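Local coordinates for protein tryptophan halogenase (Shewanella frigidimarina, PDB 2PYX) that probably acts as a flavin-dependent monooxygenase of the tryptophan halogenase family, binding FAD and halogenating a tryptophan-like substrate, at residues Ile45-Pro51 / Val191-His197; Gly61-Arg67 / Asn167-Leu172; Ser300-Thr304 / Arg421-Asp425. All coordinates share one frame; numbering follows the deposited sequence. Where two conformers were deposited one is given.

How the interactions relate
The three contacts lie in separate parts of one chain and none touches another. Along the sequence, interaction 2 falls between the two segments of interaction 1, and interaction 3 follows both. Interaction 1 pairs strand 192-195, an outermost strand, with 44-49 in the six-stranded sheet of the predicted FAD-binding region. Interaction 2 joins strand 60-61 to 169-172 in the second, nine-stranded sheet, about 27 Å away between centres and near the predicted active-site K89. Interaction 3 joins the loop after strand 292-299 of that second sheet to helix 421-425, about 31 Å from interaction 2 and about 42 Å from interaction 1, centre to centre. The contacts thus sample the nucleotide-binding sheet, the probable catalytic centre and a distant periphery.

Interaction 1. Residues Ile45-Pro51 / Val191-His197; sequences ITLIESP and VTHIRDH
E49 and R195 lie side by side on one face of a parallel strand pair, where strand 192-195 edges the Rossmann-type sheet next to 44-49. Strand axes 19° apart and alternating backbone bonds, such as L47 N to T192 O (2.8 Å), establish the parallel pairing. In one of the two conformers of R195, the E49 carboxylate stacks on the guanidinium, planes 15° apart, with E49 CD over the centre of the R195 group; the salt bridge from E49 OE1 to R195 NE (3.5 Å) therefore rests on charge alone, since no N-H points at the oxygen. H193 crosses toward the same carboxylate, its NE2 donating to the anti lone pair of E49 OE1 at 2.7 Å, a short but bent bond, with the oxygen tilted from the ring plane. With CG anti to the backbone N (chi1 -174°) and the chain extended, E49 reaches both. Shortening E49 to an alanine would probably leave the R195 guanidinium without its carboxylate and the H193 ring without its acceptor. L47 runs alongside H193 and, with E49, packs on W20 of helix 16-31, close to the predicted FAD-binding G15. On the other face, T46 CG2 meets I194 CD1 at 3.6 Å.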
loop_
_atom_site.group_PDB
_atom_site.type_symbol
_atom_site.label_atom_id
_atom_site.label_comp_id
_atom_site.label_asym_id
_atom_site.label_seq_id
_atom_site.Cartn_x
_atom_site.Cartn_y
_atom_site.Cartn_z
ATOM N N ILE A 45 -11.992 0.951 23.934
ATOM C CA ILE A 45 -11.113 0.202 23.050
ATOM C C ILE A 45 -9.922 -0.362 23.836
ATOM O O ILE A 45 -9.220 0.384 24.518
ATOM C CB ILE A 45 -10.588 1.111 21.932
ATOM C CG1 ILE A 45 -11.716 1.773 21.140
ATOM C CG2 ILE A 45 -9.651 0.316 21.005
ATOM C CD1 ILE A 45 -11.230 2.976 20.399
ATOM N N THR A 46 -9.737 -1.675 23.766
ATOM C CA THR A 46 -8.622 -2.369 24.381
ATOM C C THR A 46 -7.846 -3.111 23.296
ATOM O O THR A 46 -8.435 -3.823 22.474
ATOM C CB THR A 46 -9.126 -3.373 25.440
ATOM O OG1 THR A 46 -9.886 -2.688 26.454
ATOM C CG2 THR A 46 -7.957 -4.155 26.083
ATOM N N LEU A 47 -6.528 -2.984 23.327
ATOM C CA LEU A 47 -5.637 -3.662 22.432
ATOM C C LEU A 47 -4.796 -4.644 23.225
ATOM O O LEU A 47 -4.087 -4.226 24.154
ATOM C CB LEU A 47 -4.775 -2.680 21.621
ATOM C CG LEU A 47 -3.955 -3.293 20.458
ATOM C CD1 LEU A 47 -3.729 -2.268 19.370
ATOM C CD2 LEU A 47 -2.614 -3.796 20.930
ATOM N N ILE A 48 -4.876 -5.926 22.872
ATOM C CA ILE A 48 -4.100 -6.996 23.524
ATOM C C ILE A 48 -2.983 -7.351 22.558
ATOM O O ILE A 48 -3.230 -7.835 21.445
ATOM C CB ILE A 48 -4.947 -8.247 23.823
ATOM C CG1 ILE A 48 -6.144 -7.898 24.705
ATOM C CG2 ILE A 48 -4.040 -9.320 24.489
ATOM C CD1 ILE A 48 -7.185 -8.994 24.829
ATOM N N GLU A 49 -1.752 -7.126 23.010
ATOM C CA GLU A 49 -0.538 -7.335 22.227
ATOM C C GLU A 49 0.282 -8.477 22.846
ATOM O O GLU A 49 0.488 -8.490 24.056
ATOM C CB GLU A 49 0.261 -6.022 22.214
ATOM C CG GLU A 49 1.446 -6.065 21.324
ATOM C CD GLU A 49 2.143 -4.751 21.129
ATOM O OE1 GLU A 49 1.802 -3.766 21.799
ATOM O OE2 GLU A 49 3.058 -4.723 20.277
ATOM N N SER A 50 0.761 -9.385 22.003
ATOM C CA SER A 50 1.633 -10.472 22.448
ATOM C C SER A 50 2.907 -9.898 23.049
ATOM O O SER A 50 3.470 -8.946 22.507
ATOM C CB SER A 50 2.022 -11.360 21.268
ATOM O OG SER A 50 2.879 -12.398 21.702
ATOM N N PRO A 51 3.378 -10.465 24.172
ATOM C CA PRO A 51 4.681 -10.038 24.676
ATOM C C PRO A 51 5.871 -10.614 23.873
ATOM O O PRO A 51 7.010 -10.245 24.130
ATOM C CB PRO A 51 4.681 -10.568 26.112
ATOM C CG PRO A 51 3.856 -11.779 26.041
ATOM C CD PRO A 51 2.763 -11.479 25.048
ATOM N N VAL A 191 -6.803 4.615 24.622
ATOM C CA VAL A 191 -6.796 3.188 24.334
ATOM C C VAL A 191 -6.110 2.425 25.482
ATOM O O VAL A 191 -5.026 2.818 25.951
ATOM C CB VAL A 191 -6.131 2.917 22.980
ATOM C CG1 VAL A 191 -6.049 1.423 22.690
ATOM C CG2 VAL A 191 -6.959 3.627 21.899
ATOM N N THR A 192 -6.767 1.372 25.947
ATOM C CA THR A 192 -6.198 0.485 26.971
ATOM C C THR A 192 -5.312 -0.550 26.310
ATOM O O THR A 192 -5.720 -1.199 25.344
ATOM C CB THR A 192 -7.288 -0.183 27.763
ATOM O OG1 THR A 192 -8.081 0.823 28.424
ATOM C CG2 THR A 192 -6.688 -1.150 28.803
ATOM N N HIS A 193 -4.088 -0.699 26.824
ATOM C CA HIS A 193 -3.083 -1.583 26.251
ATOM C C HIS A 193 -2.839 -2.731 27.236
ATOM O O HIS A 193 -2.525 -2.495 28.412
ATOM C CB HIS A 193 -1.814 -0.771 26.036
ATOM C CG HIS A 193 -0.740 -1.459 25.260
ATOM N ND1 HIS A 193 0.545 -0.967 25.170
ATOM C CD2 HIS A 193 -0.772 -2.573 24.489
ATOM C CE1 HIS A 193 1.256 -1.749 24.381
ATOM N NE2 HIS A 193 0.487 -2.748 23.973
ATOM N N ILE A 194 -2.974 -3.958 26.763
ATOM C CA ILE A 194 -2.662 -5.150 27.583
ATOM C C ILE A 194 -1.593 -5.906 26.845
ATOM O O ILE A 194 -1.748 -6.195 25.656
ATOM C CB ILE A 194 -3.871 -6.064 27.792
ATOM C CG1 ILE A 194 -4.965 -5.340 28.552
ATOM C CG2 ILE A 194 -3.446 -7.352 28.527
ATOM C CD1 ILE A 194 -6.260 -6.121 28.620
ATOM N N ARG A 195 -0.476 -6.204 27.525
ATOM C CA ARG A 195 0.581 -7.031 26.956
ATOM C C ARG A 195 0.461 -8.439 27.515
ATOM O O ARG A 195 0.893 -8.679 28.654
ATOM C CB ARG A 195 1.958 -6.481 27.337
ATOM C CG ARG A 195 2.345 -5.156 26.704
ATOM C CD ARG A 195 2.376 -5.255 25.193
ATOM N NE ARG A 195 3.584 -4.649 24.626
ATOM C CZ ARG A 195 4.542 -5.307 23.978
ATOM N NH1 ARG A 195 4.461 -6.619 23.776
ATOM N NH2 ARG A 195 5.588 -4.640 23.512
ATOM N N ASP A 196 -0.116 -9.358 26.748
ATOM C CA ASP A 196 -0.408 -10.721 27.234
ATOM C C ASP A 196 -0.798 -11.673 26.112
ATOM O O ASP A 196 -1.037 -11.240 24.977
ATOM C CB ASP A 196 -1.565 -10.639 28.241
ATOM C CG ASP A 196 -1.615 -11.831 29.209
ATOM O OD1 ASP A 196 -0.779 -12.755 29.082
ATOM O OD2 ASP A 196 -2.494 -11.795 30.095
ATOM N N HIS A 197 -0.874 -12.966 26.425
ATOM C CA HIS A 197 -1.374 -13.980 25.493
ATOM C C HIS A 197 -2.840 -14.269 25.707
ATOM O O HIS A 197 -3.357 -14.123 26.824
ATOM C CB HIS A 197 -0.607 -15.288 25.676
ATOM C CG HIS A 197 0.869 -15.125 25.589
ATOM N ND1 HIS A 197 1.645 -14.796 26.680
ATOM C CD2 HIS A 197 1.716 -15.220 24.536
ATOM C CE1 HIS A 197 2.909 -14.718 26.307
ATOM N NE2 HIS A 197 2.979 -14.968 25.012
HETATM O O HOH W 1 -10.116 1.636 26.879
#

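Interaction 2. Residues Gly61-Arg67 / Asn167-Leu172; sequences GTWPSMR and NYGYHL
G61 and H171 form an antiparallel, non-hydrogen-bonded pair, their CA atoms 4.5 Å apart, after which 61-67 turns away into helix 65-73. T62 N donates to Y170 O at 2.9 Å, and the return bond ends on a side chain: Y170 N donates to T62 OG1. That hydroxyl sits between the backbone N and the carbonyl carbon (chi1 87°), from where it also donates to W63 O. M66 N reaches W63 O from the opposite face, so this carbonyl is held on both sides. G169 lies against this turn, and a side chain on it would run into T62 OG1 and W63 O. T62 CG2 meets L172 CD2 at 3.6 Å. R67 lays its CD over the Y168 ring, 3.6 Å from the centroid and 15° off the normal, while CG nears Y170 OH. Its guanidinium holds N167 OD1 through NH2 (2.8 Å) and Y168 O through NE (3.1 Å), both weak bonds by their angles; NH1 binds the Y162 carbonyl. Both tyrosine hydroxyls bond to E77. Beside the contact, T62 O accepts from K89, the predicted catalytic lysine, and W63 NE1 donates to E361 O. The R67 charge is probably spread over two carbonyl oxygens, of Y168 and Y162, and the N167 amide oxygen, while the T62 hydroxyl, both acceptor and donor, couples the strand to a turn beside the probable substrate site.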
loop_
_atom_site.group_PDB
_atom_site.type_symbol
_atom_site.label_atom_id
_atom_site.label_comp_id
_atom_site.label_asym_id
_atom_site.label_seq_id
_atom_site.Cartn_x
_atom_site.Cartn_y
_atom_site.Cartn_z
ATOM N N GLY A 61 6.423 0.968 2.283
ATOM C CA GLY A 61 5.811 2.095 1.611
ATOM C C GLY A 61 4.319 2.246 1.892
ATOM O O GLY A 61 3.597 1.288 2.230
ATOM N N THR A 62 3.844 3.470 1.675
ATOM C CA THR A 62 2.432 3.814 1.814
ATOM C C THR A 62 1.900 4.473 0.565
ATOM O O THR A 62 2.637 4.781 -0.367
ATOM C CB THR A 62 2.170 4.761 2.997
ATOM O OG1 THR A 62 2.330 6.124 2.605
ATOM C CG2 THR A 62 3.060 4.478 4.141
ATOM N N TRP A 63 0.588 4.664 0.572
ATOM C CA TRP A 63 -0.115 5.448 -0.444
ATOM C C TRP A 63 -0.350 6.843 0.169
ATOM O O TRP A 63 -0.130 7.059 1.361
ATOM C CB TRP A 63 -1.421 4.738 -0.937
ATOM C CG TRP A 63 -1.123 3.694 -2.000
ATOM C CD1 TRP A 63 -0.479 2.500 -1.811
ATOM C CD2 TRP A 63 -1.395 3.777 -3.412
ATOM N NE1 TRP A 63 -0.353 1.837 -3.008
ATOM C CE2 TRP A 63 -0.909 2.592 -4.003
ATOM C CE3 TRP A 63 -2.015 4.723 -4.229
ATOM C CZ2 TRP A 63 -0.979 2.362 -5.371
ATOM C CZ3 TRP A 63 -2.118 4.473 -5.566
ATOM C CH2 TRP A 63 -1.616 3.314 -6.130
ATOM N N PRO A 64 -0.808 7.779 -0.656
ATOM C CA PRO A 64 -1.099 9.103 -0.130
ATOM C C PRO A 64 -2.184 9.160 0.923
ATOM O O PRO A 64 -2.235 10.136 1.666
ATOM C CB PRO A 64 -1.520 9.877 -1.371
ATOM C CG PRO A 64 -0.845 9.181 -2.527
ATOM C CD PRO A 64 -0.893 7.722 -2.127
ATOM N N SER A 65 -3.020 8.130 0.987
ATOM C CA SER A 65 -4.016 7.998 2.042
ATOM C C SER A 65 -3.413 8.143 3.441
ATOM O O SER A 65 -4.086 8.629 4.369
ATOM C CB SER A 65 -4.700 6.645 1.910
ATOM O OG SER A 65 -3.735 5.606 1.822
HETATM N N MSE A 66 -2.134 7.787 3.592
HETATM C CA MSE A 66 -1.510 7.791 4.901
HETATM C C MSE A 66 -1.426 9.205 5.455
HETATM O O MSE A 66 -1.474 9.398 6.667
HETATM C CB MSE A 66 -0.134 7.166 4.848
HETATM C CG MSE A 66 0.483 6.930 6.217
HETATM SE SE MSE A 66 -0.573 5.847 7.465
HETATM C CE MSE A 66 -0.249 4.133 6.656
ATOM N N ARG A 67 -1.326 10.197 4.575
ATOM C CA ARG A 67 -1.378 11.591 5.060
ATOM C C ARG A 67 -2.679 11.864 5.814
ATOM O O ARG A 67 -2.675 12.482 6.906
ATOM C CB ARG A 67 -1.208 12.588 3.906
ATOM C CG ARG A 67 0.118 12.535 3.167
ATOM C CD ARG A 67 0.231 13.594 2.048
ATOM N NE ARG A 67 -0.743 13.334 1.003
ATOM C CZ ARG A 67 -1.951 13.881 0.921
ATOM N NH1 ARG A 67 -2.326 14.807 1.779
ATOM N NH2 ARG A 67 -2.773 13.512 -0.048
ATOM N N ASN A 167 1.216 15.001 -5.070
ATOM C CA ASN A 167 0.727 14.051 -4.049
ATOM C C ASN A 167 1.807 13.057 -3.667
ATOM O O ASN A 167 2.616 12.628 -4.506
ATOM C CB ASN A 167 -0.521 13.296 -4.534
ATOM C CG ASN A 167 -1.428 12.809 -3.395
ATOM O OD1 ASN A 167 -1.135 13.026 -2.225
ATOM N ND2 ASN A 167 -2.550 12.194 -3.749
ATOM N N TYR A 168 1.789 12.677 -2.401
ATOM C CA TYR A 168 2.813 11.828 -1.844
ATOM C C TYR A 168 2.285 10.965 -0.727
ATOM O O TYR A 168 1.308 11.304 -0.071
ATOM C CB TYR A 168 4.009 12.641 -1.338
ATOM C CG TYR A 168 3.779 13.489 -0.111
ATOM C CD1 TYR A 168 3.298 14.804 -0.222
ATOM C CD2 TYR A 168 4.070 13.023 1.162
ATOM C CE1 TYR A 168 3.094 15.583 0.887
ATOM C CE2 TYR A 168 3.872 13.797 2.274
ATOM C CZ TYR A 168 3.365 15.078 2.148
ATOM O OH TYR A 168 3.182 15.860 3.282
ATOM N N GLY A 169 2.932 9.805 -0.587
ATOM C CA GLY A 169 2.896 9.003 0.637
ATOM C C GLY A 169 4.304 8.941 1.217
ATOM O O GLY A 169 5.123 9.841 1.014
ATOM N N TYR A 170 4.599 7.849 1.908
ATOM C CA TYR A 170 5.854 7.716 2.626
ATOM C C TYR A 170 6.563 6.376 2.417
ATOM O O TYR A 170 5.950 5.366 2.095
ATOM C CB TYR A 170 5.641 7.897 4.132
ATOM C CG TYR A 170 4.895 9.169 4.510
ATOM C CD1 TYR A 170 5.571 10.376 4.654
ATOM C CD2 TYR A 170 3.531 9.129 4.752
ATOM C CE1 TYR A 170 4.893 11.530 5.025
ATOM C CE2 TYR A 170 2.833 10.268 5.095
ATOM C CZ TYR A 170 3.526 11.465 5.237
ATOM O OH TYR A 170 2.833 12.596 5.612
ATOM N N HIS A 171 7.871 6.408 2.648
ATOM C CA HIS A 171 8.640 5.231 3.048
ATOM C C HIS A 171 8.896 5.386 4.547
ATOM O O HIS A 171 9.240 6.488 4.994
ATOM C CB HIS A 171 9.975 5.190 2.315
ATOM C CG HIS A 171 9.858 5.053 0.833
ATOM N ND1 HIS A 171 10.539 5.869 -0.048
ATOM C CD2 HIS A 171 9.170 4.167 0.072
ATOM C CE1 HIS A 171 10.251 5.502 -1.286
ATOM N NE2 HIS A 171 9.422 4.472 -1.240
ATOM N N LEU A 172 8.746 4.301 5.303
ATOM C CA LEU A 172 8.846 4.385 6.762
ATOM C C LEU A 172 9.395 3.100 7.366
ATOM O O LEU A 172 9.406 2.064 6.714
ATOM C CB LEU A 172 7.470 4.733 7.377
ATOM C CG LEU A 172 6.280 3.791 7.082
ATOM C CD1 LEU A 172 6.243 2.508 7.943
ATOM C CD2 LEU A 172 4.932 4.503 7.239
#

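Interaction 3. Residues Ser300-Thr304 / Arg421-Asp425; sequences SSSHT and RYWRD
H303 docks a loop onto a short helix in a polar and aromatic contact at the periphery, where the turn between strand 292-299 and helix 306-317 meets helix 421-425, away from the annotated sites. The imidazole is held at both nitrogens. ND1 donates to S300 OG at 2.7 Å, in the ring plane, and NE2 donates to D425 OD2 at 2.9 Å along a fairly straight path, using the anti lone pair of that oxygen. Y422 comes edge-on to one ring face in a T-shaped pair, centroids 5.1 Å apart and planes at 87°, with CD1 over the face; its own hydroxyl bonds N253. The R421 guanidinium lies nearly parallel to the H303 ring, planes 19° apart, with H303 CD2 over its face toward the rim. The bend at chi3 (63°) in an otherwise extended R421 chain turns its end toward the loop, where NH2 donates to a lone pair of S302 O (3.0 Å), in plane. A water extends this link, donating to S302 O and accepting from R421 NH1. That same NH1 forms a salt bridge with D425 OD2 at 2.9 Å, one helical turn on. F252 adds a further ring against H303. With both ring nitrogens donating, H303 is probably protonated on both and so positively charged, and D425 OD2, gripped by H303 and R421 together, would offset the two positive groups that lie so close to each other.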
loop_
_atom_site.group_PDB
_atom_site.type_symbol
_atom_site.label_atom_id
_atom_site.label_comp_id
_atom_site.label_asym_id
_atom_site.label_seq_id
_atom_site.Cartn_x
_atom_site.Cartn_y
_atom_site.Cartn_z
ATOM N N SER A 300 9.481 -16.600 -7.202
ATOM C CA SER A 300 8.667 -17.847 -7.217
ATOM C C SER A 300 9.549 -19.046 -6.978
ATOM O O SER A 300 10.431 -19.307 -7.798
ATOM C CB SER A 300 8.015 -17.983 -8.561
ATOM O OG SER A 300 7.395 -19.240 -8.714
ATOM N N SER A 301 9.271 -19.779 -5.903
ATOM C CA SER A 301 10.049 -21.004 -5.619
ATOM C C SER A 301 9.815 -22.118 -6.616
ATOM O O SER A 301 10.620 -23.060 -6.667
ATOM C CB SER A 301 9.743 -21.513 -4.231
ATOM O OG SER A 301 8.380 -21.798 -4.037
ATOM N N SER A 302 8.730 -22.053 -7.404
ATOM C CA SER A 302 8.554 -23.040 -8.462
ATOM C C SER A 302 9.293 -22.679 -9.723
ATOM O O SER A 302 9.240 -23.460 -10.692
ATOM C CB SER A 302 7.088 -23.319 -8.752
ATOM O OG SER A 302 6.464 -22.194 -9.318
ATOM N N HIS A 303 9.994 -21.542 -9.725
ATOM C CA HIS A 303 10.842 -21.142 -10.832
ATOM C C HIS A 303 12.331 -21.095 -10.502
ATOM O O HIS A 303 13.139 -21.249 -11.406
ATOM C CB HIS A 303 10.410 -19.784 -11.394
ATOM C CG HIS A 303 9.078 -19.843 -12.063
ATOM N ND1 HIS A 303 7.899 -19.699 -11.370
ATOM C CD2 HIS A 303 8.736 -20.021 -13.361
ATOM C CE1 HIS A 303 6.883 -19.810 -12.213
ATOM N NE2 HIS A 303 7.361 -20.029 -13.421
ATOM N N THR A 304 12.672 -20.860 -9.241
ATOM C CA THR A 304 14.061 -20.822 -8.804
ATOM C C THR A 304 14.208 -21.355 -7.391
ATOM O O THR A 304 13.318 -21.213 -6.544
ATOM C CB THR A 304 14.640 -19.407 -8.869
ATOM O OG1 THR A 304 16.018 -19.446 -8.437
ATOM C CG2 THR A 304 13.918 -18.447 -7.954
ATOM N N ARG A 421 11.413 -18.529 -18.417
ATOM C CA ARG A 421 10.121 -19.228 -18.307
ATOM C C ARG A 421 9.135 -18.467 -17.420
ATOM O O ARG A 421 7.941 -18.458 -17.707
ATOM C CB ARG A 421 10.341 -20.653 -17.766
ATOM C CG ARG A 421 9.042 -21.461 -17.687
ATOM C CD ARG A 421 9.240 -22.892 -17.252
ATOM N NE ARG A 421 9.775 -23.044 -15.887
ATOM C CZ ARG A 421 9.077 -23.190 -14.777
ATOM N NH1 ARG A 421 7.763 -23.069 -14.803
ATOM N NH2 ARG A 421 9.677 -23.432 -13.633
ATOM N N TYR A 422 9.642 -17.930 -16.328
ATOM C CA TYR A 422 8.810 -17.167 -15.370
ATOM C C TYR A 422 7.965 -16.112 -16.089
ATOM O O TYR A 422 6.737 -16.012 -15.886
ATOM C CB TYR A 422 9.691 -16.492 -14.330
ATOM C CG TYR A 422 8.978 -15.601 -13.341
ATOM C CD1 TYR A 422 8.428 -16.118 -12.180
ATOM C CD2 TYR A 422 8.933 -14.230 -13.538
ATOM C CE1 TYR A 422 7.857 -15.309 -11.220
ATOM C CE2 TYR A 422 8.346 -13.408 -12.628
ATOM C CZ TYR A 422 7.802 -13.942 -11.461
ATOM O OH TYR A 422 7.216 -13.159 -10.509
ATOM N N TRP A 423 8.602 -15.346 -16.968
ATOM C CA TRP A 423 7.913 -14.247 -17.637
ATOM C C TRP A 423 6.961 -14.781 -18.698
ATOM O O TRP A 423 5.853 -14.273 -18.892
ATOM C CB TRP A 423 8.927 -13.198 -18.160
ATOM C CG TRP A 423 9.570 -12.515 -17.024
ATOM C CD1 TRP A 423 10.742 -12.832 -16.401
ATOM C CD2 TRP A 423 9.036 -11.393 -16.274
ATOM N NE1 TRP A 423 10.982 -11.990 -15.352
ATOM C CE2 TRP A 423 9.937 -11.100 -15.243
ATOM C CE3 TRP A 423 7.883 -10.594 -16.406
ATOM C CZ2 TRP A 423 9.715 -10.077 -14.323
ATOM C CZ3 TRP A 423 7.695 -9.559 -15.504
ATOM C CH2 TRP A 423 8.609 -9.295 -14.496
ATOM N N ARG A 424 7.376 -15.836 -19.433
ATOM C CA ARG A 424 6.512 -16.435 -20.401
ATOM C C ARG A 424 5.283 -17.025 -19.733
ATOM O O ARG A 424 4.181 -16.907 -20.242
ATOM C CB ARG A 424 7.256 -17.515 -21.237
ATOM C CG ARG A 424 8.495 -16.965 -21.983
ATOM C CD ARG A 424 9.177 -18.001 -22.931
ATOM N NE ARG A 424 9.685 -19.195 -22.223
ATOM C CZ ARG A 424 10.943 -19.382 -21.830
ATOM N NH1 ARG A 424 11.897 -18.485 -22.040
ATOM N NH2 ARG A 424 11.258 -20.510 -21.223
ATOM N N ASP A 425 5.476 -17.709 -18.611
ATOM C CA ASP A 425 4.361 -18.334 -17.856
ATOM C C ASP A 425 3.338 -17.281 -17.400
ATOM O O ASP A 425 2.145 -17.548 -17.449
ATOM C CB ASP A 425 4.900 -19.018 -16.604
ATOM C CG ASP A 425 5.512 -20.360 -16.859
ATOM O OD1 ASP A 425 5.197 -20.994 -17.914
ATOM O OD2 ASP A 425 6.219 -20.829 -15.927
HETATM O O HOH W 2 6.634 -23.535 -12.122
#